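Local coordinates for protein endo-b-1,4-glucanase (Nasutitermes takasagoensis, PDB 1KS8) that probably hydrolyses internal beta-1,4-glucosidic linkages in cellulose, as a family 9 glycoside hydrolase with an (alpha/alpha)6 catalytic domain, at residues G153-A156 with A157-A161; S198-D201 with A202-F205; L232-A235 with E236-D240; N269-A272 with Y273-T276. All blocks are in the same frame, centred on the assembly; numbering follows the deposited sequence.

Contact 1 (G153-A156 with A157-A161); sequences GETA and AALAA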
ATOM      1  N   GLY A 153      12.232   4.687   7.366  1.00  9.05           N
ATOM      2  CA  GLY A 153      11.162   5.318   8.115  1.00  9.95           C
ATOM      3  C   GLY A 153       9.798   4.704   7.855  1.00  9.26           C
ATOM      4  O   GLY A 153       9.049   4.426   8.792  1.00  8.97           O
ATOM      5  N   GLU A 154       9.461   4.483   6.587  1.00  9.64           N
ATOM      6  CA  GLU A 154       8.163   3.898   6.274  1.00  9.08           C
ATOM      7  C   GLU A 154       8.086   2.482   6.819  1.00  8.01           C
ATOM      8  O   GLU A 154       7.038   2.050   7.291  1.00  8.56           O
ATOM      9  CB  GLU A 154       7.916   3.882   4.764  1.00  8.81           C
ATOM     10  CG  GLU A 154       6.493   3.472   4.382  1.00  9.52           C
ATOM     11  CD  GLU A 154       5.443   4.407   4.961  1.00 10.29           C
ATOM     12  OE1 GLU A 154       5.578   5.634   4.769  1.00 12.25           O
ATOM     13  OE2 GLU A 154       4.484   3.924   5.605  1.00  8.98           O
ATOM     14  N   THR A 155       9.199   1.759   6.756  1.00  8.05           N
ATOM     15  CA  THR A 155       9.223   0.395   7.266  1.00  7.48           C
ATOM     16  C   THR A 155       9.059   0.404   8.785  1.00  7.59           C
ATOM     17  O   THR A 155       8.363  -0.443   9.343  1.00  8.44           O
ATOM     18  CB  THR A 155      10.525  -0.325   6.864  1.00  7.50           C
ATOM     19  OG1 THR A 155      10.655  -0.291   5.436  1.00  7.29           O
ATOM     20  CG2 THR A 155      10.493  -1.782   7.318  1.00  8.90           C
ATOM     21  N   ALA A 156       9.687   1.369   9.452  1.00  8.09           N
ATOM     22  CA  ALA A 156       9.559   1.473  10.903  1.00  8.48           C
ATOM     23  C   ALA A 156       8.093   1.751  11.252  1.00  8.14           C
ATOM     24  O   ALA A 156       7.557   1.211  12.222  1.00  8.39           O
ATOM     25  CB  ALA A 156      10.446   2.589  11.427  1.00  9.01           C
ATOM     26  N   ALA A 157       7.444   2.594  10.452  1.00  8.93           N
ATOM     27  CA  ALA A 157       6.042   2.926  10.670  1.00  8.52           C
ATOM     28  C   ALA A 157       5.171   1.686  10.505  1.00  7.72           C
ATOM     29  O   ALA A 157       4.276   1.432  11.311  1.00  8.61           O
ATOM     30  CB  ALA A 157       5.598   4.007   9.689  1.00  8.42           C
ATOM     31  N   ALA A 158       5.437   0.911   9.456  1.00  8.73           N
ATOM     32  CA  ALA A 158       4.669  -0.300   9.198  1.00  7.73           C
ATOM     33  C   ALA A 158       4.821  -1.282  10.354  1.00  8.23           C
ATOM     34  O   ALA A 158       3.844  -1.882  10.806  1.00  9.11           O
ATOM     35  CB  ALA A 158       5.131  -0.948   7.893  1.00  8.49           C
ATOM     36  N   LEU A 159       6.051  -1.439  10.832  1.00  8.62           N
ATOM     37  CA  LEU A 159       6.322  -2.355  11.934  1.00  9.21           C
ATOM     38  C   LEU A 159       5.653  -1.888  13.224  1.00  9.22           C
ATOM     39  O   LEU A 159       5.087  -2.696  13.965  1.00  9.88           O
ATOM     40  CB  LEU A 159       7.832  -2.495  12.128  1.00  8.90           C
ATOM     41  CG  LEU A 159       8.550  -3.201  10.974  1.00  9.69           C
ATOM     42  CD1 LEU A 159      10.051  -2.995  11.106  1.00 17.30           C
ATOM     43  CD2 LEU A 159       8.208  -4.680  10.976  1.00 11.07           C
ATOM     44  N   ALA A 160       5.704  -0.586  13.483  1.00  9.27           N
ATOM     45  CA  ALA A 160       5.086  -0.035  14.683  1.00  9.17           C
ATOM     46  C   ALA A 160       3.572  -0.198  14.609  1.00  9.30           C
ATOM     47  O   ALA A 160       2.931  -0.592  15.583  1.00 10.37           O
ATOM     48  CB  ALA A 160       5.454   1.439  14.838  1.00  9.32           C
ATOM     49  N   ALA A 161       2.997   0.094  13.447  1.00  8.60           N
ATOM     50  CA  ALA A 161       1.556  -0.048  13.273  1.00  9.24           C
ATOM     51  C   ALA A 161       1.177  -1.515  13.461  1.00  9.14           C
ATOM     52  O   ALA A 161       0.191  -1.833  14.130  1.00  9.82           O
ATOM     53  CB  ALA A 161       1.141   0.437  11.889  1.00  9.50           C
TER

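Contact 2 (S198-D201 with A202-F205); sequences SITD and ARNF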
ATOM      1  N   SER A 198      20.692   5.605  -2.915  1.00 10.94           N
ATOM      2  CA  SER A 198      21.496   4.468  -2.472  1.00 10.26           C
ATOM      3  C   SER A 198      21.146   3.253  -3.332  1.00 10.88           C
ATOM      4  O   SER A 198      22.021   2.644  -3.947  1.00 13.33           O
ATOM      5  CB  SER A 198      21.226   4.178  -0.995  1.00 10.78           C
ATOM      6  OG  SER A 198      21.635   5.276  -0.192  1.00 12.89           O
ATOM      7  N   ILE A 199      19.867   2.898  -3.362  1.00  9.32           N
ATOM      8  CA  ILE A 199      19.401   1.792  -4.192  1.00  9.34           C
ATOM      9  C   ILE A 199      18.999   2.512  -5.475  1.00  9.26           C
ATOM     10  O   ILE A 199      17.829   2.835  -5.694  1.00  9.41           O
ATOM     11  CB  ILE A 199      18.188   1.083  -3.552  1.00  9.37           C
ATOM     12  CG1 ILE A 199      18.604   0.479  -2.207  1.00 10.28           C
ATOM     13  CG2 ILE A 199      17.660  -0.001  -4.485  1.00  9.81           C
ATOM     14  CD1 ILE A 199      17.493  -0.247  -1.465  1.00  9.71           C
ATOM     15  N   THR A 200      19.993   2.784  -6.313  1.00  9.54           N
ATOM     16  CA  THR A 200      19.760   3.526  -7.542  1.00  9.74           C
ATOM     17  C   THR A 200      18.814   2.895  -8.553  1.00  9.52           C
ATOM     18  O   THR A 200      18.227   3.605  -9.366  1.00 10.62           O
ATOM     19  CB  THR A 200      21.090   3.870  -8.249  1.00 10.75           C
ATOM     20  OG1 THR A 200      21.799   2.667  -8.561  1.00 12.75           O
ATOM     21  CG2 THR A 200      21.955   4.752  -7.349  1.00 12.72           C
ATOM     22  N   ASP A 201      18.648   1.579  -8.517  1.00  8.94           N
ATOM     23  CA  ASP A 201      17.741   0.954  -9.469  1.00  9.37           C
ATOM     24  C   ASP A 201      16.325   1.481  -9.252  1.00  9.69           C
ATOM     25  O   ASP A 201      15.550   1.614 -10.198  1.00  9.62           O
ATOM     26  CB  ASP A 201      17.746  -0.567  -9.315  1.00  7.88           C
ATOM     27  CG  ASP A 201      17.039  -1.264 -10.462  1.00  8.83           C
ATOM     28  OD1 ASP A 201      16.038  -1.973 -10.223  1.00  8.62           O
ATOM     29  OD2 ASP A 201      17.493  -1.094 -11.613  1.00  9.71           O
ATOM     30  N   ALA A 202      16.002   1.796  -8.002  1.00  9.39           N
ATOM     31  CA  ALA A 202      14.671   2.280  -7.650  1.00  8.69           C
ATOM     32  C   ALA A 202      14.363   3.703  -8.096  1.00  9.24           C
ATOM     33  O   ALA A 202      13.201   4.110  -8.126  1.00  9.57           O
ATOM     34  CB  ALA A 202      14.467   2.161  -6.138  1.00  8.43           C
ATOM     35  N   ARG A 203      15.397   4.455  -8.452  1.00 10.27           N
ATOM     36  CA  ARG A 203      15.220   5.843  -8.859  1.00 11.48           C
ATOM     37  C   ARG A 203      14.259   6.039 -10.030  1.00 10.34           C
ATOM     38  O   ARG A 203      13.616   7.083 -10.145  1.00 11.85           O
ATOM     39  CB  ARG A 203      16.584   6.454  -9.187  1.00 14.20           C
ATOM     40  CG  ARG A 203      16.567   7.953  -9.425  1.00 19.57           C
ATOM     41  CD  ARG A 203      17.878   8.566  -8.956  1.00 23.78           C
ATOM     42  NE  ARG A 203      19.032   7.898  -9.547  1.00 27.40           N
ATOM     43  CZ  ARG A 203      20.278   8.024  -9.104  1.00 27.59           C
ATOM     44  NH1 ARG A 203      20.538   8.795  -8.055  1.00 28.08           N
ATOM     45  NH2 ARG A 203      21.266   7.377  -9.708  1.00 28.04           N
ATOM     46  N   ASN A 204      14.140   5.033 -10.888  1.00  9.55           N
ATOM     47  CA  ASN A 204      13.257   5.148 -12.040  1.00 10.40           C
ATOM     48  C   ASN A 204      11.948   4.384 -11.912  1.00 10.95           C
ATOM     49  O   ASN A 204      11.210   4.238 -12.887  1.00 11.94           O
ATOM     50  CB  ASN A 204      14.002   4.707 -13.296  1.00 11.55           C
ATOM     51  CG  ASN A 204      15.220   5.560 -13.562  1.00 11.22           C
ATOM     52  OD1 ASN A 204      15.102   6.765 -13.794  1.00 13.36           O
ATOM     53  ND2 ASN A 204      16.398   4.949 -13.515  1.00 10.77           N
ATOM     54  N   PHE A 205      11.653   3.913 -10.704  1.00  9.55           N
ATOM     55  CA  PHE A 205      10.427   3.163 -10.456  1.00  9.88           C
ATOM     56  C   PHE A 205       9.663   3.724  -9.259  1.00 10.35           C
ATOM     57  O   PHE A 205       8.453   3.947  -9.334  1.00 11.40           O
ATOM     58  CB  PHE A 205      10.767   1.685 -10.237  1.00  9.72           C
ATOM     59  CG  PHE A 205      11.443   1.048 -11.418  1.00  9.21           C
ATOM     60  CD1 PHE A 205      10.729   0.770 -12.583  1.00 10.11           C
ATOM     61  CD2 PHE A 205      12.806   0.766 -11.384  1.00  9.28           C
ATOM     62  CE1 PHE A 205      11.366   0.226 -13.697  1.00  9.95           C
ATOM     63  CE2 PHE A 205      13.453   0.221 -12.492  1.00  9.21           C
ATOM     64  CZ  PHE A 205      12.730  -0.048 -13.652  1.00  9.62           C
TER
HETATM   65  O   HOH W   1      19.636   5.225 -11.217  1.00 25.55           O

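Contact 3 (L232-A235 with E236-D240); sequences LNTA and ESLYD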
ATOM      1  N   LEU A 232       6.820  11.354  20.398  1.00 16.58           N
ATOM      2  CA  LEU A 232       5.871  12.420  20.099  1.00 16.80           C
ATOM      3  C   LEU A 232       6.611  13.746  19.969  1.00 17.17           C
ATOM      4  O   LEU A 232       6.362  14.521  19.045  1.00 16.62           O
ATOM      5  CB  LEU A 232       4.816  12.529  21.200  1.00 18.63           C
ATOM      6  CG  LEU A 232       3.806  13.666  21.016  1.00 20.98           C
ATOM      7  CD1 LEU A 232       3.065  13.495  19.697  1.00 21.20           C
ATOM      8  CD2 LEU A 232       2.832  13.677  22.181  1.00 21.24           C
ATOM      9  N   ASN A 233       7.525  14.002  20.901  1.00 17.84           N
ATOM     10  CA  ASN A 233       8.305  15.232  20.884  1.00 17.71           C
ATOM     11  C   ASN A 233       9.106  15.327  19.596  1.00 16.52           C
ATOM     12  O   ASN A 233       9.161  16.383  18.966  1.00 16.48           O
ATOM     13  CB  ASN A 233       9.241  15.280  22.093  1.00 20.17           C
ATOM     14  CG  ASN A 233       8.494  15.449  23.402  1.00 23.24           C
ATOM     15  OD1 ASN A 233       9.046  15.218  24.478  1.00 25.76           O
ATOM     16  ND2 ASN A 233       7.233  15.867  23.318  1.00 24.66           N
ATOM     17  N   THR A 234       9.728  14.221  19.202  1.00 14.83           N
ATOM     18  CA  THR A 234      10.508  14.192  17.974  1.00 14.62           C
ATOM     19  C   THR A 234       9.592  14.438  16.775  1.00 13.51           C
ATOM     20  O   THR A 234       9.900  15.249  15.907  1.00 13.89           O
ATOM     21  CB  THR A 234      11.226  12.835  17.803  1.00 15.26           C
ATOM     22  OG1 THR A 234      12.204  12.679  18.841  1.00 17.45           O
ATOM     23  CG2 THR A 234      11.912  12.759  16.453  1.00 16.69           C
ATOM     24  N   ALA A 235       8.456  13.748  16.740  1.00 12.83           N
ATOM     25  CA  ALA A 235       7.511  13.911  15.640  1.00 13.20           C
ATOM     26  C   ALA A 235       7.091  15.368  15.466  1.00 13.30           C
ATOM     27  O   ALA A 235       7.150  15.913  14.363  1.00 13.13           O
ATOM     28  CB  ALA A 235       6.283  13.042  15.873  1.00 12.69           C
ATOM     29  N   GLU A 236       6.678  16.001  16.560  1.00 13.77           N
ATOM     30  CA  GLU A 236       6.235  17.389  16.504  1.00 14.71           C
ATOM     31  C   GLU A 236       7.365  18.375  16.244  1.00 15.91           C
ATOM     32  O   GLU A 236       7.170  19.377  15.559  1.00 16.11           O
ATOM     33  CB  GLU A 236       5.489  17.756  17.789  1.00 14.69           C
ATOM     34  CG  GLU A 236       4.205  16.960  17.977  1.00 17.05           C
ATOM     35  CD  GLU A 236       3.273  17.573  19.000  1.00 18.59           C
ATOM     36  OE1 GLU A 236       3.585  17.520  20.207  1.00 19.17           O
ATOM     37  OE2 GLU A 236       2.228  18.117  18.588  1.00 19.06           O
ATOM     38  N   SER A 237       8.547  18.094  16.782  1.00 15.33           N
ATOM     39  CA  SER A 237       9.693  18.969  16.567  1.00 16.97           C
ATOM     40  C   SER A 237      10.077  18.961  15.090  1.00 16.20           C
ATOM     41  O   SER A 237      10.302  20.012  14.493  1.00 15.55           O
ATOM     42  CB  SER A 237      10.884  18.513  17.416  1.00 17.53           C
ATOM     43  OG  SER A 237      10.627  18.701  18.798  1.00 22.84           O
ATOM     44  N   LEU A 238      10.146  17.770  14.499  1.00 14.93           N
ATOM     45  CA  LEU A 238      10.502  17.651  13.091  1.00 15.61           C
ATOM     46  C   LEU A 238       9.393  18.212  12.205  1.00 14.43           C
ATOM     47  O   LEU A 238       9.664  18.801  11.161  1.00 14.43           O
ATOM     48  CB  LEU A 238      10.779  16.184  12.732  1.00 16.49           C
ATOM     49  CG  LEU A 238      12.123  15.587  13.176  1.00 18.46           C
ATOM     50  CD1 LEU A 238      13.257  16.374  12.545  1.00 19.72           C
ATOM     51  CD2 LEU A 238      12.259  15.616  14.683  1.00 21.80           C
ATOM     52  N   TYR A 239       8.144  18.034  12.627  1.00 14.26           N
ATOM     53  CA  TYR A 239       7.010  18.545  11.864  1.00 15.04           C
ATOM     54  C   TYR A 239       7.153  20.057  11.706  1.00 15.82           C
ATOM     55  O   TYR A 239       6.945  20.601  10.621  1.00 15.84           O
ATOM     56  CB  TYR A 239       5.693  18.208  12.577  1.00 15.27           C
ATOM     57  CG  TYR A 239       4.444  18.660  11.843  1.00 15.67           C
ATOM     58  CD1 TYR A 239       4.038  19.997  11.867  1.00 15.44           C
ATOM     59  CD2 TYR A 239       3.675  17.754  11.114  1.00 15.69           C
ATOM     60  CE1 TYR A 239       2.896  20.416  11.183  1.00 17.13           C
ATOM     61  CE2 TYR A 239       2.534  18.164  10.426  1.00 15.45           C
ATOM     62  CZ  TYR A 239       2.151  19.495  10.464  1.00 16.87           C
ATOM     63  OH  TYR A 239       1.026  19.905   9.781  1.00 17.32           O
ATOM     64  N   ASP A 240       7.516  20.730  12.796  1.00 17.86           N
ATOM     65  CA  ASP A 240       7.693  22.178  12.774  1.00 18.72           C
ATOM     66  C   ASP A 240       8.966  22.566  12.032  1.00 19.40           C
ATOM     67  O   ASP A 240       8.961  23.491  11.222  1.00 20.06           O
ATOM     68  CB  ASP A 240       7.749  22.740  14.199  1.00 20.64           C
ATOM     69  CG  ASP A 240       6.451  22.549  14.956  1.00 22.25           C
ATOM     70  OD1 ASP A 240       5.383  22.507  14.310  1.00 23.73           O
ATOM     71  OD2 ASP A 240       6.496  22.460  16.201  1.00 23.57           O
TER
HETATM   72  O   HOH W   2       5.922  17.907  21.371  1.00 39.14           O

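Contact 4 (N269-A272 with Y273-T276); sequences NKQA and YKDT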
ATOM      1  N   ASN A 269      -4.610  15.663  19.739  1.00 15.32           N
ATOM      2  CA  ASN A 269      -5.889  16.361  19.884  1.00 15.35           C
ATOM      3  C   ASN A 269      -5.710  17.859  19.634  1.00 15.13           C
ATOM      4  O   ASN A 269      -6.606  18.652  19.926  1.00 16.72           O
ATOM      5  CB  ASN A 269      -6.468  16.144  21.288  1.00 16.58           C
ATOM      6  CG  ASN A 269      -7.958  16.446  21.362  1.00 18.84           C
ATOM      7  OD1 ASN A 269      -8.485  16.771  22.428  1.00 22.99           O
ATOM      8  ND2 ASN A 269      -8.647  16.320  20.234  1.00 17.87           N
ATOM      9  N   LYS A 270      -4.558  18.247  19.093  1.00 13.92           N
ATOM     10  CA  LYS A 270      -4.286  19.655  18.824  1.00 13.03           C
ATOM     11  C   LYS A 270      -5.082  20.181  17.634  1.00 13.96           C
ATOM     12  O   LYS A 270      -5.143  19.547  16.579  1.00 13.78           O
ATOM     13  CB  LYS A 270      -2.793  19.880  18.585  1.00 14.90           C
ATOM     14  CG  LYS A 270      -1.937  19.705  19.828  1.00 16.33           C
ATOM     15  CD  LYS A 270      -0.486  20.043  19.542  1.00 17.98           C
ATOM     16  CE  LYS A 270       0.375  19.875  20.779  1.00 19.97           C
ATOM     17  NZ  LYS A 270       1.784  20.275  20.510  1.00 20.93           N
ATOM     18  N   GLN A 271      -5.681  21.355  17.813  1.00 12.65           N
ATOM     19  CA  GLN A 271      -6.496  21.973  16.774  1.00 11.62           C
ATOM     20  C   GLN A 271      -5.742  22.309  15.489  1.00 11.33           C
ATOM     21  O   GLN A 271      -6.301  22.200  14.397  1.00 10.81           O
ATOM     22  CB  GLN A 271      -7.160  23.246  17.316  1.00 12.53           C
ATOM     23  CG  GLN A 271      -8.081  23.926  16.312  1.00 11.52           C
ATOM     24  CD  GLN A 271      -9.289  23.076  15.958  1.00 10.46           C
ATOM     25  OE1 GLN A 271      -9.674  22.978  14.791  1.00 13.11           O
ATOM     26  NE2 GLN A 271      -9.898  22.465  16.965  1.00 10.17           N
ATOM     27  N   ALA A 272      -4.480  22.712  15.612  1.00 11.23           N
ATOM     28  CA  ALA A 272      -3.679  23.079  14.445  1.00 12.31           C
ATOM     29  C   ALA A 272      -3.658  21.995  13.367  1.00 11.74           C
ATOM     30  O   ALA A 272      -3.812  22.288  12.183  1.00 12.41           O
ATOM     31  CB  ALA A 272      -2.254  23.416  14.874  1.00 12.82           C
ATOM     32  N   TYR A 273      -3.456  20.748  13.777  1.00 11.97           N
ATOM     33  CA  TYR A 273      -3.426  19.647  12.821  1.00 11.38           C
ATOM     34  C   TYR A 273      -4.801  19.466  12.185  1.00 11.65           C
ATOM     35  O   TYR A 273      -4.911  19.217  10.985  1.00 11.05           O
ATOM     36  CB  TYR A 273      -3.008  18.348  13.512  1.00 11.80           C
ATOM     37  CG  TYR A 273      -1.633  18.392  14.141  1.00 11.72           C
ATOM     38  CD1 TYR A 273      -0.500  18.678  13.379  1.00 12.38           C
ATOM     39  CD2 TYR A 273      -1.464  18.136  15.502  1.00 11.60           C
ATOM     40  CE1 TYR A 273       0.770  18.706  13.957  1.00 13.46           C
ATOM     41  CE2 TYR A 273      -0.203  18.162  16.088  1.00 12.32           C
ATOM     42  CZ  TYR A 273       0.907  18.446  15.312  1.00 12.80           C
ATOM     43  OH  TYR A 273       2.156  18.464  15.890  1.00 14.40           O
ATOM     44  N   LYS A 274      -5.846  19.596  12.998  1.00 10.94           N
ATOM     45  CA  LYS A 274      -7.211  19.446  12.514  1.00 10.89           C
ATOM     46  C   LYS A 274      -7.548  20.516  11.483  1.00  9.80           C
ATOM     47  O   LYS A 274      -8.287  20.252  10.536  1.00 10.65           O
ATOM     48  CB  LYS A 274      -8.199  19.505  13.682  1.00 10.78           C
ATOM     49  CG  LYS A 274      -7.937  18.452  14.747  1.00 10.81           C
ATOM     50  CD  LYS A 274      -8.897  18.585  15.917  1.00 12.32           C
ATOM     51  CE  LYS A 274      -8.493  17.664  17.056  1.00 13.50           C
ATOM     52  NZ  LYS A 274      -9.429  17.786  18.204  1.00 15.98           N
ATOM     53  N   ASP A 275      -7.007  21.721  11.664  1.00  9.94           N
ATOM     54  CA  ASP A 275      -7.252  22.808  10.720  1.00 10.27           C
ATOM     55  C   ASP A 275      -6.681  22.438   9.353  1.00 11.11           C
ATOM     56  O   ASP A 275      -7.335  22.612   8.326  1.00 11.86           O
ATOM     57  CB  ASP A 275      -6.593  24.116  11.184  1.00 11.56           C
ATOM     58  CG  ASP A 275      -7.208  24.679  12.452  1.00 12.67           C
ATOM     59  OD1 ASP A 275      -8.433  24.549  12.642  1.00 11.19           O
ATOM     60  OD2 ASP A 275      -6.459  25.278  13.254  1.00 13.79           O
ATOM     61  N   THR A 276      -5.453  21.932   9.346  1.00 11.45           N
ATOM     62  CA  THR A 276      -4.809  21.562   8.093  1.00 12.01           C
ATOM     63  C   THR A 276      -5.562  20.438   7.385  1.00 11.73           C
ATOM     64  O   THR A 276      -5.685  20.446   6.159  1.00 12.96           O
ATOM     65  CB  THR A 276      -3.345  21.143   8.325  1.00 12.95           C
ATOM     66  OG1 THR A 276      -2.661  22.186   9.034  1.00 14.45           O
ATOM     67  CG2 THR A 276      -2.645  20.912   6.997  1.00 14.62           C
TER
HETATM   68  O   HOH W   3      -2.956  24.819  10.938  1.00 20.42           O

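Contact 1 (G153-A156 with A157-A161)
Helix 149-165 is one of the buried helices of the (alpha/alpha)6 fold, and residues 153-161 form about two and a half of its turns, where Thr155 meets Leu159. Four i to i+4 backbone bonds hold the turns. Ala157 N donates to Gly153 O at 2.9 Å, and Ala158 N likewise to Glu154 O. Leu159 N to Thr155 O is the straightest of the four, at 162°. Ala160 N to Ala156 O completes the set.

Five of the nine residues are alanines, and several of their methyls touch neighbouring helices. Helix 62-78 packs on Ala158 and Ala161. Trp217 and Trp221 of helix 212-226 lie against Ala157.

Glu154 is the polar exception. Its buried carboxylate has several partners. OE1 pairs with Lys256, while OE2 is hydrogen-bonded to Thr70 OG1 and Trp217 NE1. Glu214, a calcium ligand of this protein, is also close to OE1; if both carboxylates are charged, Lys256 would probably offset the repulsion. Glu154 thus belongs to the surroundings of the calcium site, although no calcium is bound in this model.

Thr155 and Leu159 lie side by side and point the same way. Thr155 places CG2 opposite its backbone N and OG1 beside it (chi1 -57°), which lets OG1 bond to Leu151 O one turn back. The methyl contact is Thr155 CG2 to Leu159 CD1, 4.0 Å, and Leu159 CG sits 3.2 Å from Thr155 O.

Contact 2 (S198-D201 with A202-F205)
The chain turns tightly from Ile199 to Phe205: an inverse gamma turn centred on Ile199 leads into a short 3-10 turn, with Ala202 N bonded to Ile199 O at 3.1 Å and Arg203 N to Thr200 O. Both donors lie above the carbonyl planes, that of Arg203 by 66°. The turn lies between helices 195-198 and 212-226, with the Phe205 side chain about 9 Å from that of Glu412, a predicted active-site residue.

The Arg203 chain runs beside Thr200 and bends at chi2 and chi3, which brings its guanidinium back over that residue. Thr200 CG2 then lies over one face of the group, 3.6 Å from Arg203 NH2. A water donates to Thr200 O at 2.8 Å and accepts from Arg203 NH2 at 3.1 Å.

Ile199 CG2 meets Ala202 CB at 4.2 Å. Both side chains touch Gln116 of strand 113-117, and Ile199 also packs on strand 139-142. Asp201 O approaches the edge of the Phe205 ring, near its plane, 3.1 Å from Phe205 CD2. Asp201 OD1 is taken by Gln116 and Gly120.

Thr200 O thus takes two donors, which ties the exposed guanidinium loosely, through water, to the turn.

Contact 3 (L232-A235 with E236-D240)
Glu236 runs beside Leu232, one turn earlier on helix 229-241 of the (alpha/alpha)6 domain, and both side chains point the same way. Glu236 CB lies 3.6 Å from Leu232 O. CG is nearer that oxygen and also meets Leu232 CD1 at 4.0 Å. CD touches the same methyl. At the tip, OE1 passes Leu232 CG at 3.9 Å and accepts a bond from a water, 2.6 Å away. That water also takes a weak bond from Asn233 ND2. OE2 turns to the start of helix 271-286, where Lys270, at the N-cap position, forms a salt bridge and Tyr273 OH a hydrogen bond. With CG beside the backbone N (chi1 -64°) and an extended chain beyond, the carboxylate reaches both sets of partners. A glutamine in its place would probably lose the ion pair and leave the charge of Lys270 without its mate.

The backbone keeps its i to i+4 bonds, and Glu236 N donates to Leu232 O at 171°. Asn233 O accepts twice from Ser237. Ser237 N bonds to Asn233 O at 2.8 Å, and Ser237 OG reaches Asn233 O at 2.7 Å from the opposite face of its plane. Ser237 thus satisfies its hydroxyl on its own helix.

The helix packs on two others. Ala235 and Leu238 pack on Ala219 and Val216 of helix 212-226. Tyr239 reaches Val260 and Leu264 of helix 257-268, and its OH bonds to Gln261.

Contact 4 (N269-A272 with Y273-T276)
Asp275 N bonds to Gln271 O at 2.9 Å, nearly in line with the carbonyl, in the first turn of helix 271-286. Lys270 stands at the N-cap position of this helix. Asn269, with positive phi, ends the helical geometry of the helix before. The two residues thus make the tight link between consecutive helices of the (alpha/alpha)6 fold. Thr276 N adds a longer bond to Ala272 O, 3.3 Å. Ala272 O also accepts from a water at 2.9 Å.

Lys274 runs back past this turn toward the link. Its chain is extended beyond CG, and Lys274 CG lies 3.5 Å from Lys270 O. Lys274 NZ reaches Asn269 O at 3.4 Å, a weak bond. With an alanine here, Asn269 O is likely to lose its weak ammonium partner and the carbonyl of Lys270 the cover of the aliphatic chain.

Lys270 and Tyr273 lie side by side, pointing the same way, and their polar ends both go to Glu236. Helix 257-268 packs on the Tyr273 side chain through Leu264, Ala265 and Thr268. With Tyr273 CG beside its backbone N (chi1 -61°), the ring swings back along the Lys270 chain. The aliphatic part of Lys270 touches it obliquely: Lys270 CB is 3.8 Å from Tyr273 CD2, and Lys270 CD is 3.9 Å from Tyr273 CE2.

How the contacts relate
All four contacts are local and follow one another along the chain; none nests in or crosses another. Contact 1 lies within the buried helix 149-165. Contact 2 closes a turn in the loop between helices 195-198 and 212-226, about 21 Å from contact 1 between centres. Contact 3 lies on helix 229-241, and contact 4 opens helix 271-286 just after helix 257-268. Contacts 3 and 4 are the pair that touch. Glu236 OE2 meets Tyr273 OH at 2.7 Å and Lys270 NZ at 2.9 Å, and the rings of Tyr239 and Tyr273 pack edge-to-face. Helix 212-226 packs against both contact 1 and contact 3.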